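Local coordinates for protein hydroxyethylthiazole kinase (Pyrococcus horikoshii, PDB 3HPD) that probably phosphorylates the hydroxyl group of 4-methyl-5-beta-hydroxyethylthiazole with ATP and magnesium, a step that feeds the thiazole unit into thiamine diphosphate biosynthesis, at residues 17-22 / 48-53; 35-40 / 198-203; 57-62 / 203-208. One frame throughout, in Å; residues are numbered along the deposited sequence.

Overall arrangement
The three contacts belong to one ribokinase-like alpha/beta fold. Contact 1 sets helix 50-56 on strand 17-21 and contact 3 lays the C-terminal part of helix 193-205 on the neighbouring parallel strand 59-63, from the opposite side of the sheet; contact 2 joins the end of helix 27-37 to helix 193-205 on that side. Contacts 2 and 3 share Ala203, with centres about 8 Å apart, while the centre of contact 1 lies about 15 Å from that of contact 2 and about 12 Å from that of contact 3. Along the chain, contact 1 closes before contact 3 opens, whereas contact 2 interleaves with both. Contacts 2 and 3 bring the late helix 193-205 back to the N-terminal part of the fold.

Contact 1 of 3, residues 17-22 / 48-53; sequences LVHNIT and EELEEM
The imidazole of His19 carries most of the contact between strand 17-21 and helix 50-56, with Met53 over one face of the ring and Leu50 at its edge. Met53 CG stands 4.1 Å from the ring centroid and only 4° off the ring normal, a CH-pi contact made almost squarely over the centre. Beside it, Met53 CB comes within 4.2 Å of His19 CE1; the bent chain then carries SD and CE away from the ring. At the rim of the ring, near its plane, the methyl Leu50 CD2 lies 4.1 Å from the same His19 CE1. His19 reaches this position because its CG is anti to the backbone N (chi1 177°), which extends the ring from the strand toward the helix. Its NE2 is engaged by a hydrogen bond with Ala44 O, a partner that helps fix the rotation of the ring. Two residues further along the strand, Ile21 CD1 meets Leu50 CD2 at 4.1 Å, the two side chains crossing at about a right angle.

Away from this packed patch, the acidic residues of 48-53 lie at solvent or at the second subunit. Glu48 and Glu51 are exposed, whereas Glu49, at the N-cap, is buried and its OE1 forms a salt bridge with Arg102 of the second subunit. This is helix-on-strand packing in a parallel alpha/beta sheet, with the His19 side chain about 6 Å from that of Met43, a predicted substrate-binding residue. Helix 69-85 borders it, Met75 and Ala78 packing on Ile21 and Lys77 and Ile81 on Leu50, while Val42 of strand 40-43 packs against His19 and Met53.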
ATOM      1  N   LEU A  17      -7.685   6.315 -19.110  1.00 11.64           N
ATOM      2  CA  LEU A  17      -6.742   6.691 -18.060  1.00 11.42           C
ATOM      3  C   LEU A  17      -7.590   7.295 -16.945  1.00 12.08           C
ATOM      4  O   LEU A  17      -8.284   8.287 -17.157  1.00 12.91           O
ATOM      5  CB  LEU A  17      -5.735   7.728 -18.576  1.00 13.46           C
ATOM      6  CG  LEU A  17      -4.751   8.307 -17.549  1.00 12.41           C
ATOM      7  CD1 LEU A  17      -3.942   7.183 -16.912  1.00 13.39           C
ATOM      8  CD2 LEU A  17      -3.824   9.306 -18.223  1.00 16.03           C
ATOM      9  N   VAL A  18      -7.542   6.691 -15.763  1.00 10.44           N
ATOM     10  CA  VAL A  18      -8.339   7.172 -14.642  1.00 10.37           C
ATOM     11  C   VAL A  18      -7.452   7.793 -13.577  1.00 11.84           C
ATOM     12  O   VAL A  18      -6.656   7.109 -12.934  1.00 10.57           O
ATOM     13  CB  VAL A  18      -9.168   6.017 -14.026  1.00 11.82           C
ATOM     14  CG1 VAL A  18     -10.042   6.542 -12.892  1.00 11.59           C
ATOM     15  CG2 VAL A  18     -10.024   5.365 -15.105  1.00 11.53           C
ATOM     16  N   HIS A  19      -7.592   9.104 -13.410  1.00 11.50           N
ATOM     17  CA  HIS A  19      -6.813   9.856 -12.436  1.00 11.74           C
ATOM     18  C   HIS A  19      -7.409   9.714 -11.040  1.00 11.59           C
ATOM     19  O   HIS A  19      -8.566  10.070 -10.815  1.00 10.67           O
ATOM     20  CB  HIS A  19      -6.787  11.333 -12.840  1.00 12.70           C
ATOM     21  CG  HIS A  19      -6.063  12.217 -11.873  1.00 14.79           C
ATOM     22  ND1 HIS A  19      -6.143  13.591 -11.922  1.00 16.71           N
ATOM     23  CD2 HIS A  19      -5.246  11.923 -10.832  1.00 15.10           C
ATOM     24  CE1 HIS A  19      -5.410  14.108 -10.951  1.00 16.96           C
ATOM     25  NE2 HIS A  19      -4.855  13.117 -10.276  1.00 13.75           N
ATOM     26  N   ASN A  20      -6.614   9.200 -10.104  1.00 10.23           N
ATOM     27  CA  ASN A  20      -7.070   9.019  -8.729  1.00 11.10           C
ATOM     28  C   ASN A  20      -6.363   9.939  -7.741  1.00 11.38           C
ATOM     29  O   ASN A  20      -5.132  10.014  -7.718  1.00 10.20           O
ATOM     30  CB  ASN A  20      -6.835   7.572  -8.255  1.00 10.35           C
ATOM     31  CG  ASN A  20      -7.678   6.558  -8.996  1.00 12.66           C
ATOM     32  OD1 ASN A  20      -8.597   5.961  -8.428  1.00 15.48           O
ATOM     33  ND2 ASN A  20      -7.367   6.347 -10.269  1.00 14.20           N
ATOM     34  N   ILE A  21      -7.152  10.653  -6.945  1.00  9.96           N
ATOM     35  CA  ILE A  21      -6.634  11.500  -5.875  1.00 11.41           C
ATOM     36  C   ILE A  21      -7.304  10.707  -4.766  1.00 11.28           C
ATOM     37  O   ILE A  21      -8.459  10.943  -4.416  1.00 10.16           O
ATOM     38  CB  ILE A  21      -7.182  12.927  -5.957  1.00 13.86           C
ATOM     39  CG1 ILE A  21      -6.800  13.535  -7.310  1.00 13.85           C
ATOM     40  CG2 ILE A  21      -6.609  13.763  -4.817  1.00 14.13           C
ATOM     41  CD1 ILE A  21      -7.370  14.914  -7.559  1.00 17.84           C
ATOM     42  N   THR A  22      -6.569   9.742  -4.230  1.00 11.94           N
ATOM     43  CA  THR A  22      -7.150   8.826  -3.271  1.00 11.20           C
ATOM     44  C   THR A  22      -6.472   8.684  -1.905  1.00 10.28           C
ATOM     45  O   THR A  22      -5.588   9.469  -1.553  1.00 10.92           O
ATOM     46  CB  THR A  22      -7.279   7.455  -3.978  1.00  9.93           C
ATOM     47  OG1 THR A  22      -8.078   6.566  -3.196  1.00 12.07           O
ATOM     48  CG2 THR A  22      -5.894   6.852  -4.223  1.00 11.47           C
ATOM     49  N   GLU A  48       0.881  21.387  -8.367  1.00 15.82           N
ATOM     50  CA  GLU A  48       1.755  21.791  -9.460  1.00 14.59           C
ATOM     51  C   GLU A  48       1.536  21.004 -10.754  1.00 15.18           C
ATOM     52  O   GLU A  48       2.027  21.405 -11.806  1.00 14.12           O
ATOM     53  CB  GLU A  48       3.229  21.673  -9.057  1.00 15.73           C
ATOM     54  CG  GLU A  48       3.681  22.696  -8.034  1.00 17.22           C
ATOM     55  CD  GLU A  48       3.527  22.214  -6.605  1.00 19.81           C
ATOM     56  OE1 GLU A  48       2.679  21.332  -6.354  1.00 17.83           O
ATOM     57  OE2 GLU A  48       4.250  22.732  -5.728  1.00 22.54           O
ATOM     58  N   GLU A  49       0.812  19.888 -10.683  1.00 13.28           N
ATOM     59  CA  GLU A  49       0.564  19.088 -11.880  1.00 13.55           C
ATOM     60  C   GLU A  49      -0.890  18.656 -12.059  1.00 13.30           C
ATOM     61  O   GLU A  49      -1.198  17.919 -12.993  1.00 13.54           O
ATOM     62  CB  GLU A  49       1.454  17.838 -11.883  1.00 13.07           C
ATOM     63  CG  GLU A  49       1.065  16.784 -10.851  1.00 13.26           C
ATOM     64  CD  GLU A  49       1.944  15.544 -10.916  1.00 16.45           C
ATOM     65  OE1 GLU A  49       2.756  15.430 -11.860  1.00 16.72           O
ATOM     66  OE2 GLU A  49       1.817  14.679 -10.023  1.00 15.73           O
ATOM     67  N   LEU A  50      -1.785  19.108 -11.184  1.00 13.59           N
ATOM     68  CA  LEU A  50      -3.191  18.723 -11.300  1.00 14.09           C
ATOM     69  C   LEU A  50      -3.800  19.049 -12.658  1.00 14.28           C
ATOM     70  O   LEU A  50      -4.466  18.209 -13.256  1.00 13.68           O
ATOM     71  CB  LEU A  50      -4.039  19.392 -10.214  1.00 14.07           C
ATOM     72  CG  LEU A  50      -3.931  18.852  -8.790  1.00 15.96           C
ATOM     73  CD1 LEU A  50      -4.824  19.676  -7.866  1.00 16.25           C
ATOM     74  CD2 LEU A  50      -4.347  17.385  -8.766  1.00 16.76           C
ATOM     75  N   GLU A  51      -3.583  20.263 -13.150  1.00 15.69           N
ATOM     76  CA  GLU A  51      -4.164  20.631 -14.436  1.00 17.17           C
ATOM     77  C   GLU A  51      -3.683  19.730 -15.570  1.00 16.64           C
ATOM     78  O   GLU A  51      -4.492  19.207 -16.336  1.00 16.30           O
ATOM     79  CB  GLU A  51      -3.872  22.097 -14.770  1.00 20.88           C
ATOM     80  CG  GLU A  51      -4.420  22.523 -16.131  1.00 26.08           C
ATOM     81  CD  GLU A  51      -4.869  23.974 -16.164  1.00 32.00           C
ATOM     82  OE1 GLU A  51      -6.093  24.216 -16.245  1.00 35.12           O
ATOM     83  OE2 GLU A  51      -4.001  24.870 -16.104  1.00 32.42           O
ATOM     84  N   GLU A  52      -2.374  19.533 -15.670  1.00 14.77           N
ATOM     85  CA  GLU A  52      -1.831  18.693 -16.734  1.00 14.28           C
ATOM     86  C   GLU A  52      -2.271  17.237 -16.627  1.00 13.18           C
ATOM     87  O   GLU A  52      -2.515  16.582 -17.640  1.00 12.95           O
ATOM     88  CB  GLU A  52      -0.305  18.771 -16.741  1.00 14.91           C
ATOM     89  CG  GLU A  52       0.225  20.119 -17.191  1.00 20.65           C
ATOM     90  CD  GLU A  52       1.722  20.249 -16.993  1.00 20.73           C
ATOM     91  OE1 GLU A  52       2.477  19.520 -17.662  1.00 21.65           O
ATOM     92  OE2 GLU A  52       2.136  21.079 -16.159  1.00 26.03           O
ATOM     93  N   MET A  53      -2.381  16.733 -15.403  1.00 13.57           N
ATOM     94  CA  MET A  53      -2.783  15.346 -15.206  1.00 12.65           C
ATOM     95  C   MET A  53      -4.270  15.134 -15.518  1.00 12.08           C
ATOM     96  O   MET A  53      -4.640  14.149 -16.156  1.00 13.08           O
ATOM     97  CB  MET A  53      -2.469  14.907 -13.771  1.00 15.62           C
ATOM     98  CG  MET A  53      -2.285  13.406 -13.621  1.00 18.98           C
ATOM     99  SD  MET A  53      -0.952  12.778 -14.674  1.00 20.02           S
ATOM    100  CE  MET A  53       0.446  12.802 -13.537  1.00 17.41           C
TER

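Contact 2 of 3, residues 35-40 / 198-203; sequences LALGAS and AALTGA
Leu37 and Leu200 meet methyl to methyl, their side chains slanting across one another between the end of helix 27-37 and helix 193-205. Leu37 CD2 lies 3.7 Å from Leu200 CD2, and the same Leu200 methyl is 3.9 Å from Leu37 CB, so it rests along the base of Leu37 as well as against its end. Leu37 CB points at the opposing helix, and with CG anti to the backbone N (chi1 -179°) the branch continues that way. Leu200 starts out differently: only its end bends in toward Leu37. Leu37 CD2 also reaches Ala203 CB, 4.1 Å away, about one turn on from Leu200. There Ala39 and Ala203 face each other, CB to CB at 3.7 Å, and these short side chains let Ala39 CA and Ala203 CA approach to 6.2 Å. Gly38, with positive phi, is the C-prime residue of a Schellman motif that ends helix 27-37 and turns the chain to bring Ala39 in. Around this buried apolar packing of a helix end on a helix, on one side of the sheet, Thr220 and Phe221 of helix 210-231 touch Leu37 and Leu200 respectively, Leu34 touches Ala39 and Ala203, and Val18 of strand 17-21 lies against Ala203.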
ATOM      1  N   LEU A  35      -6.060  -1.827 -13.418  1.00  8.08           N
ATOM      2  CA  LEU A  35      -5.253  -2.523 -14.423  1.00  7.95           C
ATOM      3  C   LEU A  35      -5.855  -3.885 -14.781  1.00  9.39           C
ATOM      4  O   LEU A  35      -5.880  -4.271 -15.947  1.00 10.78           O
ATOM      5  CB  LEU A  35      -3.814  -2.712 -13.927  1.00  9.65           C
ATOM      6  CG  LEU A  35      -2.925  -1.463 -13.894  1.00  9.38           C
ATOM      7  CD1 LEU A  35      -1.605  -1.813 -13.217  1.00 10.19           C
ATOM      8  CD2 LEU A  35      -2.681  -0.942 -15.306  1.00  9.25           C
ATOM      9  N   ALA A  36      -6.341  -4.610 -13.779  1.00 10.21           N
ATOM     10  CA  ALA A  36      -6.935  -5.921 -14.026  1.00 10.33           C
ATOM     11  C   ALA A  36      -8.172  -5.799 -14.912  1.00 10.56           C
ATOM     12  O   ALA A  36      -8.390  -6.623 -15.802  1.00 10.29           O
ATOM     13  CB  ALA A  36      -7.302  -6.594 -12.700  1.00 11.50           C
ATOM     14  N   LEU A  37      -8.981  -4.769 -14.670  1.00 11.05           N
ATOM     15  CA  LEU A  37     -10.199  -4.557 -15.453  1.00 11.59           C
ATOM     16  C   LEU A  37      -9.884  -4.227 -16.911  1.00 12.72           C
ATOM     17  O   LEU A  37     -10.631  -4.603 -17.818  1.00 11.12           O
ATOM     18  CB  LEU A  37     -11.031  -3.416 -14.858  1.00 11.59           C
ATOM     19  CG  LEU A  37     -12.352  -3.120 -15.581  1.00 12.11           C
ATOM     20  CD1 LEU A  37     -13.367  -4.201 -15.243  1.00 13.04           C
ATOM     21  CD2 LEU A  37     -12.879  -1.754 -15.171  1.00 12.73           C
ATOM     22  N   GLY A  38      -8.786  -3.512 -17.130  1.00 12.57           N
ATOM     23  CA  GLY A  38      -8.408  -3.140 -18.484  1.00 12.41           C
ATOM     24  C   GLY A  38      -8.199  -1.647 -18.662  1.00 13.02           C
ATOM     25  O   GLY A  38      -8.026  -1.169 -19.783  1.00 14.53           O
ATOM     26  N   ALA A  39      -8.226  -0.898 -17.566  1.00 11.58           N
ATOM     27  CA  ALA A  39      -8.021   0.549 -17.634  1.00 10.75           C
ATOM     28  C   ALA A  39      -6.603   0.865 -17.161  1.00 11.33           C
ATOM     29  O   ALA A  39      -5.846  -0.042 -16.821  1.00 11.87           O
ATOM     30  CB  ALA A  39      -9.042   1.272 -16.759  1.00  9.65           C
ATOM     31  N   SER A  40      -6.247   2.147 -17.158  1.00 10.74           N
ATOM     32  CA  SER A  40      -4.922   2.576 -16.713  1.00 12.34           C
ATOM     33  C   SER A  40      -5.061   3.588 -15.581  1.00 12.11           C
ATOM     34  O   SER A  40      -5.746   4.599 -15.723  1.00 13.28           O
ATOM     35  CB  SER A  40      -4.144   3.217 -17.867  1.00 14.53           C
ATOM     36  OG  SER A  40      -3.886   2.278 -18.895  1.00 19.07           O
ATOM     37  N   ALA A 198     -15.375   2.404  -6.616  1.00 10.41           N
ATOM     38  CA  ALA A 198     -15.350   3.805  -7.033  1.00 10.58           C
ATOM     39  C   ALA A 198     -14.309   3.991  -8.132  1.00 11.28           C
ATOM     40  O   ALA A 198     -14.550   4.690  -9.119  1.00 10.05           O
ATOM     41  CB  ALA A 198     -15.027   4.707  -5.845  1.00 10.90           C
ATOM     42  N   ALA A 199     -13.149   3.359  -7.964  1.00 10.74           N
ATOM     43  CA  ALA A 199     -12.082   3.460  -8.959  1.00 10.70           C
ATOM     44  C   ALA A 199     -12.510   2.834 -10.285  1.00 11.26           C
ATOM     45  O   ALA A 199     -12.261   3.395 -11.354  1.00 11.63           O
ATOM     46  CB  ALA A 199     -10.810   2.781  -8.443  1.00  9.27           C
ATOM     47  N   LEU A 200     -13.157   1.673 -10.218  1.00 10.45           N
ATOM     48  CA  LEU A 200     -13.619   0.993 -11.428  1.00 10.73           C
ATOM     49  C   LEU A 200     -14.694   1.826 -12.117  1.00 10.49           C
ATOM     50  O   LEU A 200     -14.763   1.874 -13.346  1.00 10.80           O
ATOM     51  CB  LEU A 200     -14.182  -0.390 -11.082  1.00 10.40           C
ATOM     52  CG  LEU A 200     -13.183  -1.392 -10.493  1.00 11.04           C
ATOM     53  CD1 LEU A 200     -13.915  -2.658 -10.090  1.00 13.00           C
ATOM     54  CD2 LEU A 200     -12.094  -1.698 -11.508  1.00 11.79           C
ATOM     55  N   THR A 201     -15.538   2.471 -11.317  1.00 10.85           N
ATOM     56  CA  THR A 201     -16.594   3.318 -11.855  1.00 11.47           C
ATOM     57  C   THR A 201     -15.949   4.425 -12.683  1.00 11.83           C
ATOM     58  O   THR A 201     -16.499   4.862 -13.695  1.00 12.85           O
ATOM     59  CB  THR A 201     -17.438   3.939 -10.725  1.00 12.40           C
ATOM     60  OG1 THR A 201     -18.136   2.899 -10.029  1.00 12.92           O
ATOM     61  CG2 THR A 201     -18.450   4.931 -11.290  1.00 11.88           C
ATOM     62  N   GLY A 202     -14.775   4.876 -12.249  1.00 10.83           N
ATOM     63  CA  GLY A 202     -14.070   5.911 -12.984  1.00 10.75           C
ATOM     64  C   GLY A 202     -13.765   5.452 -14.399  1.00 11.32           C
ATOM     65  O   GLY A 202     -13.837   6.239 -15.348  1.00 12.24           O
ATOM     66  N   ALA A 203     -13.417   4.177 -14.548  1.00 11.07           N
ATOM     67  CA  ALA A 203     -13.119   3.625 -15.865  1.00 10.07           C
ATOM     68  C   ALA A 203     -14.393   3.527 -16.707  1.00 11.25           C
ATOM     69  O   ALA A 203     -14.398   3.890 -17.882  1.00 10.51           O
ATOM     70  CB  ALA A 203     -12.473   2.247 -15.729  1.00 11.41           C
TER

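Contact 3 of 3, residues 57-62 / 203-208; sequences ADAVVI and AFVAVT
Ala59 sets its methyl against Val205 and Ala206, where strand 59-63 meets the segment 203-208. Ala59 CB is 4.0 Å from Val205 CG1 and 4.2 Å from Ala206 CB, so one small side chain serves two successive residues. The conformation of Val205 decides which branch does the touching. Its chi1 of 81° places CG1 between the backbone N and the carbonyl carbon, the less roomy site for a methyl on a helix, and it is this branch that faces Ala59. The other methyl, CG2, lies anti to the backbone N and makes no close approach to the strand.

Ala206 has no side-chain torsion to adjust; its CB points toward 57-62 and comes 3.9 Å from Asp58 CB and equally near Asp58 O. Asp58 offers only its CB and backbone to the alanine. Its chi1 of -63° puts CG anti to the carbonyl carbon, and the carboxylate is used in another direction: OD2 accepts a hydrogen bond from Leu17 N, tying the residue to the neighbouring strand. The backbones come close as well, with Ala59 CA 5.6 Å from Ala206 CA, a spacing that such short side chains permit.

No hydrogen bond crosses between the two segments, and the packing is mainly between aliphatic carbons, with Pro88 also touching Ala59 and Val205. A helix laid on parallel strands through small and branched apolar residues is the layered alpha/beta construction of the ribokinase-like fold, to which hydroxyethylthiazole kinases belong.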
ATOM      1  N   ALA A  57      -6.060  12.766 -18.263  1.00 12.85           N
ATOM      2  CA  ALA A  57      -7.034  11.753 -17.855  1.00 14.89           C
ATOM      3  C   ALA A  57      -8.376  11.776 -18.570  1.00 14.25           C
ATOM      4  O   ALA A  57      -8.756  12.769 -19.187  1.00 13.84           O
ATOM      5  CB  ALA A  57      -7.265  11.850 -16.349  1.00 16.96           C
ATOM      6  N   ASP A  58      -9.095  10.660 -18.467  1.00 12.82           N
ATOM      7  CA  ASP A  58     -10.409  10.521 -19.075  1.00 13.41           C
ATOM      8  C   ASP A  58     -11.491  10.577 -18.002  1.00 14.82           C
ATOM      9  O   ASP A  58     -12.676  10.727 -18.298  1.00 14.47           O
ATOM     10  CB  ASP A  58     -10.487   9.202 -19.845  1.00 14.04           C
ATOM     11  CG  ASP A  58      -9.505   9.152 -20.995  1.00 16.63           C
ATOM     12  OD1 ASP A  58      -9.572  10.057 -21.855  1.00 17.28           O
ATOM     13  OD2 ASP A  58      -8.666   8.224 -21.039  1.00 16.80           O
ATOM     14  N   ALA A  59     -11.067  10.463 -16.748  1.00 14.11           N
ATOM     15  CA  ALA A  59     -11.982  10.514 -15.620  1.00 11.82           C
ATOM     16  C   ALA A  59     -11.174  10.768 -14.356  1.00 12.24           C
ATOM     17  O   ALA A  59      -9.977  10.473 -14.306  1.00 11.81           O
ATOM     18  CB  ALA A  59     -12.753   9.205 -15.502  1.00 12.94           C
ATOM     19  N   VAL A  60     -11.827  11.328 -13.344  1.00 10.40           N
ATOM     20  CA  VAL A  60     -11.166  11.622 -12.080  1.00 10.47           C
ATOM     21  C   VAL A  60     -11.920  10.971 -10.926  1.00 11.51           C
ATOM     22  O   VAL A  60     -13.133  11.118 -10.809  1.00 12.74           O
ATOM     23  CB  VAL A  60     -11.094  13.153 -11.829  1.00 10.71           C
ATOM     24  CG1 VAL A  60     -10.427  13.436 -10.490  1.00 12.36           C
ATOM     25  CG2 VAL A  60     -10.324  13.830 -12.958  1.00 10.61           C
ATOM     26  N   VAL A  61     -11.194  10.245 -10.084  1.00 11.45           N
ATOM     27  CA  VAL A  61     -11.785   9.587  -8.921  1.00 11.57           C
ATOM     28  C   VAL A  61     -11.216  10.234  -7.661  1.00 11.57           C
ATOM     29  O   VAL A  61      -9.998  10.283  -7.476  1.00 11.24           O
ATOM     30  CB  VAL A  61     -11.462   8.069  -8.907  1.00 11.96           C
ATOM     31  CG1 VAL A  61     -11.957   7.429  -7.606  1.00 12.39           C
ATOM     32  CG2 VAL A  61     -12.121   7.392 -10.103  1.00 12.40           C
ATOM     33  N   ILE A  62     -12.103  10.746  -6.812  1.00 10.38           N
ATOM     34  CA  ILE A  62     -11.705  11.390  -5.565  1.00 10.66           C
ATOM     35  C   ILE A  62     -12.162  10.523  -4.394  1.00 11.00           C
ATOM     36  O   ILE A  62     -13.332  10.161  -4.295  1.00 11.70           O
ATOM     37  CB  ILE A  62     -12.333  12.799  -5.436  1.00 12.01           C
ATOM     38  CG1 ILE A  62     -11.814  13.699  -6.561  1.00 12.84           C
ATOM     39  CG2 ILE A  62     -11.987  13.402  -4.072  1.00 11.70           C
ATOM     40  CD1 ILE A  62     -12.504  15.050  -6.647  1.00 13.06           C
ATOM     41  N   ALA A 203     -13.417   4.177 -14.548  1.00 11.07           N
ATOM     42  CA  ALA A 203     -13.119   3.625 -15.865  1.00 10.07           C
ATOM     43  C   ALA A 203     -14.393   3.527 -16.707  1.00 11.25           C
ATOM     44  O   ALA A 203     -14.398   3.890 -17.882  1.00 10.51           O
ATOM     45  CB  ALA A 203     -12.473   2.247 -15.729  1.00 11.41           C
ATOM     46  N   PHE A 204     -15.473   3.044 -16.103  1.00 10.85           N
ATOM     47  CA  PHE A 204     -16.735   2.906 -16.821  1.00 10.22           C
ATOM     48  C   PHE A 204     -17.346   4.243 -17.219  1.00 11.91           C
ATOM     49  O   PHE A 204     -17.884   4.379 -18.316  1.00 12.11           O
ATOM     50  CB  PHE A 204     -17.743   2.121 -15.975  1.00 11.37           C
ATOM     51  CG  PHE A 204     -17.519   0.636 -15.991  1.00 11.97           C
ATOM     52  CD1 PHE A 204     -17.920  -0.127 -17.085  1.00 12.19           C
ATOM     53  CD2 PHE A 204     -16.903   0.001 -14.918  1.00 11.10           C
ATOM     54  CE1 PHE A 204     -17.707  -1.506 -17.112  1.00 13.25           C
ATOM     55  CE2 PHE A 204     -16.682  -1.378 -14.932  1.00 12.61           C
ATOM     56  CZ  PHE A 204     -17.088  -2.134 -16.031  1.00 12.59           C
ATOM     57  N   VAL A 205     -17.258   5.235 -16.339  1.00 12.25           N
ATOM     58  CA  VAL A 205     -17.849   6.535 -16.637  1.00 14.37           C
ATOM     59  C   VAL A 205     -17.100   7.267 -17.753  1.00 15.91           C
ATOM     60  O   VAL A 205     -17.614   8.215 -18.344  1.00 14.44           O
ATOM     61  CB  VAL A 205     -17.938   7.418 -15.358  1.00 16.23           C
ATOM     62  CG1 VAL A 205     -16.607   8.090 -15.068  1.00 15.33           C
ATOM     63  CG2 VAL A 205     -19.053   8.434 -15.516  1.00 18.12           C
ATOM     64  N   ALA A 206     -15.889   6.809 -18.053  1.00 14.83           N
ATOM     65  CA  ALA A 206     -15.105   7.414 -19.120  1.00 17.69           C
ATOM     66  C   ALA A 206     -15.640   6.959 -20.481  1.00 18.01           C
ATOM     67  O   ALA A 206     -15.404   7.615 -21.497  1.00 19.24           O
ATOM     68  CB  ALA A 206     -13.634   7.021 -18.981  1.00 17.23           C
ATOM     69  N   VAL A 207     -16.372   5.847 -20.500  1.00 17.71           N
ATOM     70  CA  VAL A 207     -16.898   5.318 -21.756  1.00 19.03           C
ATOM     71  C   VAL A 207     -18.421   5.190 -21.870  1.00 19.13           C
ATOM     72  O   VAL A 207     -18.932   4.805 -22.920  1.00 18.34           O
ATOM     73  CB  VAL A 207     -16.273   3.936 -22.074  1.00 20.58           C
ATOM     74  CG1 VAL A 207     -14.760   4.065 -22.195  1.00 21.82           C
ATOM     75  CG2 VAL A 207     -16.639   2.931 -20.992  1.00 18.64           C
ATOM     76  N   THR A 208     -19.146   5.503 -20.800  1.00 18.52           N
ATOM     77  CA  THR A 208     -20.605   5.420 -20.828  1.00 20.17           C
ATOM     78  C   THR A 208     -21.220   6.347 -19.783  1.00 19.71           C
ATOM     79  O   THR A 208     -20.548   6.753 -18.836  1.00 18.58           O
ATOM     80  CB  THR A 208     -21.085   3.961 -20.604  1.00 23.93           C
ATOM     81  OG1 THR A 208     -22.514   3.932 -20.503  1.00 28.62           O
ATOM     82  CG2 THR A 208     -20.472   3.377 -19.351  1.00 25.66           C
TER